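Local coordinates for B-129 (PDB 2WBT), which is a zinc-binding protein with two C2H2-type zinc fingers that is essential for virus function and probably binds DNA, at residues V76-C80 and A116-V120; T97-K101 and T113-L117. The contacts are given in a common frame with arbitrary orientation. Residue numbers count along the deposited sequence, not the author numbering.

Contact 1: residues V76-C80 and A116-V120; sequences VCPLC and ALDHV. With ZN (zinc ion), chain C; ZN (zinc ion), chain D.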
ATOM      1  N   VAL A  76       7.438  -3.536 -14.768  1.00 22.28           N
ATOM      2  CA  VAL A  76       8.381  -3.188 -13.709  1.00 22.51           C
ATOM      3  C   VAL A  76       8.916  -4.453 -13.044  1.00 22.82           C
ATOM      4  O   VAL A  76       8.212  -5.457 -12.933  1.00 22.82           O
ATOM      5  CB  VAL A  76       7.713  -2.306 -12.631  1.00 22.50           C
ATOM      6  CG1 VAL A  76       8.744  -1.810 -11.624  1.00 22.48           C
ATOM      7  CG2 VAL A  76       6.994  -1.129 -13.275  1.00 22.48           C
ATOM      8  N   CYS A  77      10.165  -4.384 -12.607  1.00 23.19           N
ATOM      9  CA  CYS A  77      10.814  -5.486 -11.903  1.00 23.80           C
ATOM     10  C   CYS A  77      10.593  -5.345 -10.394  1.00 22.96           C
ATOM     11  O   CYS A  77      10.905  -4.302  -9.818  1.00 22.39           O
ATOM     12  CB  CYS A  77      12.311  -5.498 -12.206  1.00 24.68           C
ATOM     13  SG  CYS A  77      13.203  -6.877 -11.489  1.00 26.66           S
ATOM     14  N   PRO A  78      10.072  -6.397  -9.740  1.00 22.77           N
ATOM     15  CA  PRO A  78       9.797  -6.306  -8.306  1.00 22.68           C
ATOM     16  C   PRO A  78      11.050  -6.113  -7.454  1.00 22.66           C
ATOM     17  O   PRO A  78      10.991  -5.437  -6.428  1.00 22.65           O
ATOM     18  CB  PRO A  78       9.135  -7.654  -7.987  1.00 22.66           C
ATOM     19  CG  PRO A  78       8.695  -8.196  -9.300  1.00 22.68           C
ATOM     20  CD  PRO A  78       9.713  -7.722 -10.271  1.00 22.74           C
ATOM     21  N   LEU A  79      12.168  -6.694  -7.881  1.00 22.68           N
ATOM     22  CA  LEU A  79      13.409  -6.629  -7.111  1.00 22.72           C
ATOM     23  C   LEU A  79      14.115  -5.272  -7.206  1.00 22.88           C
ATOM     24  O   LEU A  79      14.617  -4.780  -6.195  1.00 22.85           O
ATOM     25  CB  LEU A  79      14.361  -7.756  -7.522  1.00 22.69           C
ATOM     26  CG  LEU A  79      13.811  -9.185  -7.441  1.00 22.63           C
ATOM     27  CD1 LEU A  79      14.881 -10.185  -7.855  1.00 22.60           C
ATOM     28  CD2 LEU A  79      13.293  -9.505  -6.044  1.00 22.60           C
ATOM     29  N   CYS A  80      14.161  -4.667  -8.393  1.00 23.03           N
ATOM     30  CA  CYS A  80      14.790  -3.341  -8.523  1.00 23.84           C
ATOM     31  C   CYS A  80      13.824  -2.174  -8.757  1.00 22.86           C
ATOM     32  O   CYS A  80      14.223  -1.016  -8.614  1.00 22.39           O
ATOM     33  CB  CYS A  80      15.894  -3.345  -9.587  1.00 24.76           C
ATOM     34  SG  CYS A  80      15.295  -3.558 -11.344  1.00 27.57           S
ATOM     35  N   ALA A 116      14.287 -15.279  -4.602  1.00 25.02           N
ATOM     36  CA  ALA A 116      13.903 -13.931  -4.185  1.00 25.02           C
ATOM     37  C   ALA A 116      12.629 -13.472  -4.900  1.00 25.01           C
ATOM     38  O   ALA A 116      11.787 -12.801  -4.304  1.00 25.00           O
ATOM     39  CB  ALA A 116      15.037 -12.951  -4.448  1.00 25.02           C
ATOM     40  N   LEU A 117      12.500 -13.833  -6.178  1.00 24.99           N
ATOM     41  CA  LEU A 117      11.298 -13.516  -6.965  1.00 24.98           C
ATOM     42  C   LEU A 117      10.054 -14.214  -6.425  1.00 24.97           C
ATOM     43  O   LEU A 117       9.040 -13.566  -6.159  1.00 24.97           O
ATOM     44  CB  LEU A 117      11.480 -13.897  -8.442  1.00 24.98           C
ATOM     45  CG  LEU A 117      12.211 -12.917  -9.363  1.00 24.98           C
ATOM     46  CD1 LEU A 117      12.159 -13.409 -10.801  1.00 24.98           C
ATOM     47  CD2 LEU A 117      11.642 -11.506  -9.260  1.00 24.97           C
ATOM     48  N   ASP A 118      10.137 -15.536  -6.279  1.00 24.95           N
ATOM     49  CA  ASP A 118       9.017 -16.336  -5.766  1.00 24.94           C
ATOM     50  C   ASP A 118       8.565 -15.823  -4.406  1.00 24.93           C
ATOM     51  O   ASP A 118       7.369 -15.794  -4.114  1.00 24.93           O
ATOM     52  CB  ASP A 118       9.400 -17.815  -5.633  1.00 24.95           C
ATOM     53  CG  ASP A 118       9.843 -18.436  -6.946  1.00 24.96           C
ATOM     54  OD1 ASP A 118       9.536 -17.874  -8.020  1.00 24.97           O
ATOM     55  OD2 ASP A 118      10.503 -19.495  -6.904  1.00 24.98           O
ATOM     56  N   HIS A 119       9.529 -15.422  -3.580  1.00 24.91           N
ATOM     57  CA  HIS A 119       9.232 -14.881  -2.252  1.00 24.95           C
ATOM     58  C   HIS A 119       8.441 -13.576  -2.320  1.00 25.26           C
ATOM     59  O   HIS A 119       7.434 -13.424  -1.623  1.00 25.25           O
ATOM     60  CB  HIS A 119      10.521 -14.678  -1.444  1.00 24.78           C
ATOM     61  CG  HIS A 119      10.366 -13.741  -0.284  1.00 24.29           C
ATOM     62  ND1 HIS A 119       9.902 -14.141   0.961  1.00 23.56           N
ATOM     63  CD2 HIS A 119      10.643 -12.418  -0.181  1.00 23.88           C
ATOM     64  CE1 HIS A 119       9.887 -13.099   1.774  1.00 23.47           C
ATOM     65  NE2 HIS A 119      10.332 -12.039   1.105  1.00 23.52           N
ATOM     66  N   VAL A 120       8.889 -12.642  -3.156  1.00 25.68           N
ATOM     67  CA  VAL A 120       8.218 -11.343  -3.283  1.00 26.02           C
ATOM     68  C   VAL A 120       6.801 -11.486  -3.856  1.00 26.33           C
ATOM     69  O   VAL A 120       5.942 -10.635  -3.626  1.00 26.36           O
ATOM     70  CB  VAL A 120       9.049 -10.356  -4.137  1.00 26.02           C
ATOM     71  CG1 VAL A 120       8.313  -9.031  -4.313  1.00 26.02           C
ATOM     72  CG2 VAL A 120      10.409 -10.121  -3.501  1.00 26.03           C
TER
HETATM   73 ZN    ZN C1130      15.280  -5.807 -11.334  1.00 48.26          ZN
HETATM   74 ZN    ZN D1131      10.348 -10.046   1.537  1.00 38.91          ZN

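Contact 2: residues T97-K101 and T113-L117; sequences TEHTK and TDSAL. With ZN (zinc ion), chain C.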
ATOM      1  N   THR A  97      19.966 -10.116 -16.158  1.00 23.72           N
ATOM      2  CA  THR A  97      20.546  -8.913 -15.536  1.00 23.88           C
ATOM      3  C   THR A  97      20.226  -8.696 -14.045  1.00 24.05           C
ATOM      4  O   THR A  97      20.967  -7.993 -13.356  1.00 24.06           O
ATOM      5  CB  THR A  97      20.140  -7.645 -16.327  1.00 23.87           C
ATOM      6  OG1 THR A  97      20.364  -7.856 -17.727  1.00 23.87           O
ATOM      7  CG2 THR A  97      20.942  -6.432 -15.869  1.00 23.87           C
ATOM      8  N   GLU A  98      19.145  -9.294 -13.546  1.00 24.26           N
ATOM      9  CA  GLU A  98      18.732  -9.093 -12.152  1.00 24.43           C
ATOM     10  C   GLU A  98      19.411 -10.107 -11.222  1.00 24.57           C
ATOM     11  O   GLU A  98      19.113 -11.301 -11.283  1.00 24.58           O
ATOM     12  CB  GLU A  98      17.205  -9.185 -12.030  1.00 24.44           C
ATOM     13  CG  GLU A  98      16.661  -8.988 -10.616  1.00 24.47           C
ATOM     14  CD  GLU A  98      17.278  -7.794  -9.909  1.00 24.49           C
ATOM     15  OE1 GLU A  98      16.983  -6.643 -10.310  1.00 24.50           O
ATOM     16  OE2 GLU A  98      18.060  -8.009  -8.958  1.00 24.50           O
ATOM     17  N   HIS A  99      20.309  -9.621 -10.363  1.00 24.72           N
ATOM     18  CA  HIS A  99      21.131 -10.491  -9.503  1.00 24.84           C
ATOM     19  C   HIS A  99      20.935 -10.313  -7.991  1.00 24.92           C
ATOM     20  O   HIS A  99      21.678 -10.907  -7.208  1.00 24.94           O
ATOM     21  CB  HIS A  99      22.616 -10.294  -9.823  1.00 24.85           C
ATOM     22  CG  HIS A  99      22.969 -10.568 -11.249  1.00 24.88           C
ATOM     23  ND1 HIS A  99      22.769 -11.795 -11.844  1.00 24.90           N
ATOM     24  CD2 HIS A  99      23.521  -9.776 -12.198  1.00 24.90           C
ATOM     25  CE1 HIS A  99      23.175 -11.745 -13.100  1.00 24.92           C
ATOM     26  NE2 HIS A  99      23.637 -10.531 -13.339  1.00 24.91           N
ATOM     27  N   THR A 100      19.953  -9.518  -7.570  1.00 25.02           N
ATOM     28  CA  THR A 100      19.737  -9.289  -6.133  1.00 25.08           C
ATOM     29  C   THR A 100      19.183 -10.533  -5.433  1.00 25.11           C
ATOM     30  O   THR A 100      18.272 -11.189  -5.941  1.00 25.12           O
ATOM     31  CB  THR A 100      18.791  -8.102  -5.857  1.00 25.08           C
ATOM     32  OG1 THR A 100      18.808  -7.792  -4.456  1.00 25.09           O
ATOM     33  CG2 THR A 100      17.373  -8.429  -6.272  1.00 25.09           C
ATOM     34  N   LYS A 101      19.744 -10.847  -4.267  1.00 25.14           N
ATOM     35  CA  LYS A 101      19.280 -11.971  -3.450  1.00 25.16           C
ATOM     36  C   LYS A 101      18.400 -11.512  -2.290  1.00 25.12           C
ATOM     37  O   LYS A 101      17.779 -12.338  -1.629  1.00 25.12           O
ATOM     38  CB  LYS A 101      20.465 -12.756  -2.880  1.00 25.18           C
ATOM     39  CG  LYS A 101      21.534 -13.132  -3.890  1.00 25.25           C
ATOM     40  CD  LYS A 101      21.060 -14.210  -4.848  1.00 25.32           C
ATOM     41  CE  LYS A 101      22.127 -14.537  -5.881  1.00 25.35           C
ATOM     42  NZ  LYS A 101      22.443 -13.384  -6.766  1.00 25.36           N
ATOM     43  N   THR A 113      18.262 -15.461  -7.146  1.00 24.87           N
ATOM     44  CA  THR A 113      17.367 -14.312  -7.315  1.00 24.90           C
ATOM     45  C   THR A 113      15.972 -14.777  -7.752  1.00 24.93           C
ATOM     46  O   THR A 113      14.993 -14.049  -7.584  1.00 24.93           O
ATOM     47  CB  THR A 113      17.923 -13.272  -8.318  1.00 24.90           C
ATOM     48  OG1 THR A 113      17.667 -13.696  -9.664  1.00 24.90           O
ATOM     49  CG2 THR A 113      19.416 -13.077  -8.122  1.00 24.89           C
ATOM     50  N   ASP A 114      15.893 -15.984  -8.313  1.00 24.97           N
ATOM     51  CA  ASP A 114      14.606 -16.618  -8.623  1.00 25.00           C
ATOM     52  C   ASP A 114      13.848 -17.004  -7.347  1.00 25.01           C
ATOM     53  O   ASP A 114      12.619 -16.944  -7.315  1.00 25.01           O
ATOM     54  CB  ASP A 114      14.805 -17.850  -9.513  1.00 25.00           C
ATOM     55  CG  ASP A 114      15.071 -17.487 -10.964  1.00 25.02           C
ATOM     56  OD1 ASP A 114      16.142 -17.864 -11.488  1.00 25.03           O
ATOM     57  OD2 ASP A 114      14.212 -16.820 -11.581  1.00 25.03           O
ATOM     58  N   SER A 115      14.580 -17.406  -6.308  1.00 25.03           N
ATOM     59  CA  SER A 115      13.985 -17.658  -4.991  1.00 25.03           C
ATOM     60  C   SER A 115      13.531 -16.346  -4.350  1.00 25.03           C
ATOM     61  O   SER A 115      12.526 -16.308  -3.639  1.00 25.03           O
ATOM     62  CB  SER A 115      14.977 -18.366  -4.067  1.00 25.03           C
ATOM     63  OG  SER A 115      15.446 -19.570  -4.646  1.00 25.04           O
ATOM     64  N   ALA A 116      14.287 -15.279  -4.602  1.00 25.02           N
ATOM     65  CA  ALA A 116      13.903 -13.931  -4.185  1.00 25.02           C
ATOM     66  C   ALA A 116      12.629 -13.472  -4.900  1.00 25.01           C
ATOM     67  O   ALA A 116      11.787 -12.801  -4.304  1.00 25.00           O
ATOM     68  CB  ALA A 116      15.037 -12.951  -4.448  1.00 25.02           C
ATOM     69  N   LEU A 117      12.500 -13.833  -6.178  1.00 24.99           N
ATOM     70  CA  LEU A 117      11.298 -13.516  -6.965  1.00 24.98           C
ATOM     71  C   LEU A 117      10.054 -14.214  -6.425  1.00 24.97           C
ATOM     72  O   LEU A 117       9.040 -13.566  -6.159  1.00 24.97           O
ATOM     73  CB  LEU A 117      11.480 -13.897  -8.442  1.00 24.98           C
ATOM     74  CG  LEU A 117      12.211 -12.917  -9.363  1.00 24.98           C
ATOM     75  CD1 LEU A 117      12.159 -13.409 -10.801  1.00 24.98           C
ATOM     76  CD2 LEU A 117      11.642 -11.506  -9.260  1.00 24.97           C
TER
HETATM   77 ZN    ZN C1130      15.280  -5.807 -11.334  1.00 48.26          ZN

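Contact 1: residues V76-C80 and A116-V120
Two tandem C2H2-type zinc fingers meet here: the CxxC loop of the first finger's beta hairpin, residues 76-80, packs on the helix of the second, residues 116-120. Cys77 SG and Cys80 SG hold one zinc ion at 2.3 and 2.2 Å, with His93 and Glu98 completing the site. Pro78 and Leu79, between the cysteines, are apolar and cover the helix: Pro78 points toward it and Leu79 reaches it with its methyl groups. Ala116 and Val120, one helical turn apart, direct their CA-to-CB bonds toward the loop, and the small alanine lets Leu79 lie close to the helix. No hydrogen bond crosses the contact, which is hydrophobic and largely buried. His119, out of reach of 76-80, binds the second zinc through NE2 at 2.0 Å, with Cys103, Cys106 and His124. Pro78 CB lies 4.0 Å from Val120 CG1, while the branched end of Leu79 fits between Leu117 and Val120: Leu79 CG is 3.7 Å from Leu117 CD2, and Leu79 CD2 is 3.9 Å from Val120 CG2.

Contact 2: residues T97-K101 and T113-L117
Thr113, in the first turn of helix 113-122, lies against the backbone of residues 98-101, its CA-to-CB bond directed toward that loop. Threonine suits the place because its hydroxyl is held close to the backbone on a short side chain: OG1 donates a hydrogen bond to Glu98 O at 3.2 Å. A CA-H...O contact, Thr113 CA to Thr100 O at 3.5 Å, adds to the link. Ala116, three residues on, has only a methyl group to place, and its CB lies 4.0 Å from both Thr100 O and Lys101 O, so the backbone can run close over the helix. Lys101 begins with its CA-to-CB bond pointing away, yet its long chain folds back so that NZ donates to His99 O at 2.6 Å within the loop. Glu98 is also a ligand of the first finger's zinc, in the place where a classical C2H2 finger has a histidine; its OE1 binds the ion at 2.2 Å alongside Cys77, Cys80 and His93. The contact thus joins the loop after helix 87-96, which carries the last zinc ligand of the first finger and runs into the second, to the start of helix 113-122.

Contacts 1 and 2 lie side by side, their centres about 7 Å apart, and share Ala116 and Leu117 on helix 113-122. Along the chain the loop 76-80 comes first, between strands 75-76 and 83-84; helix 87-96 follows, then residues 97-101, and finally the helix both contacts use. Segments 76-80 and 97-101 are tied by the same zinc ion, bound by Cys77 and Cys80 of one and Glu98 of the other, with His93 of helix 87-96 as the fourth ligand, and they touch directly: Leu79 CB is 3.3 Å from Thr100 CG2. Helix 113-122 therefore packs against two parts of one metal site, so the fingers are joined by direct packing as well as by the linker.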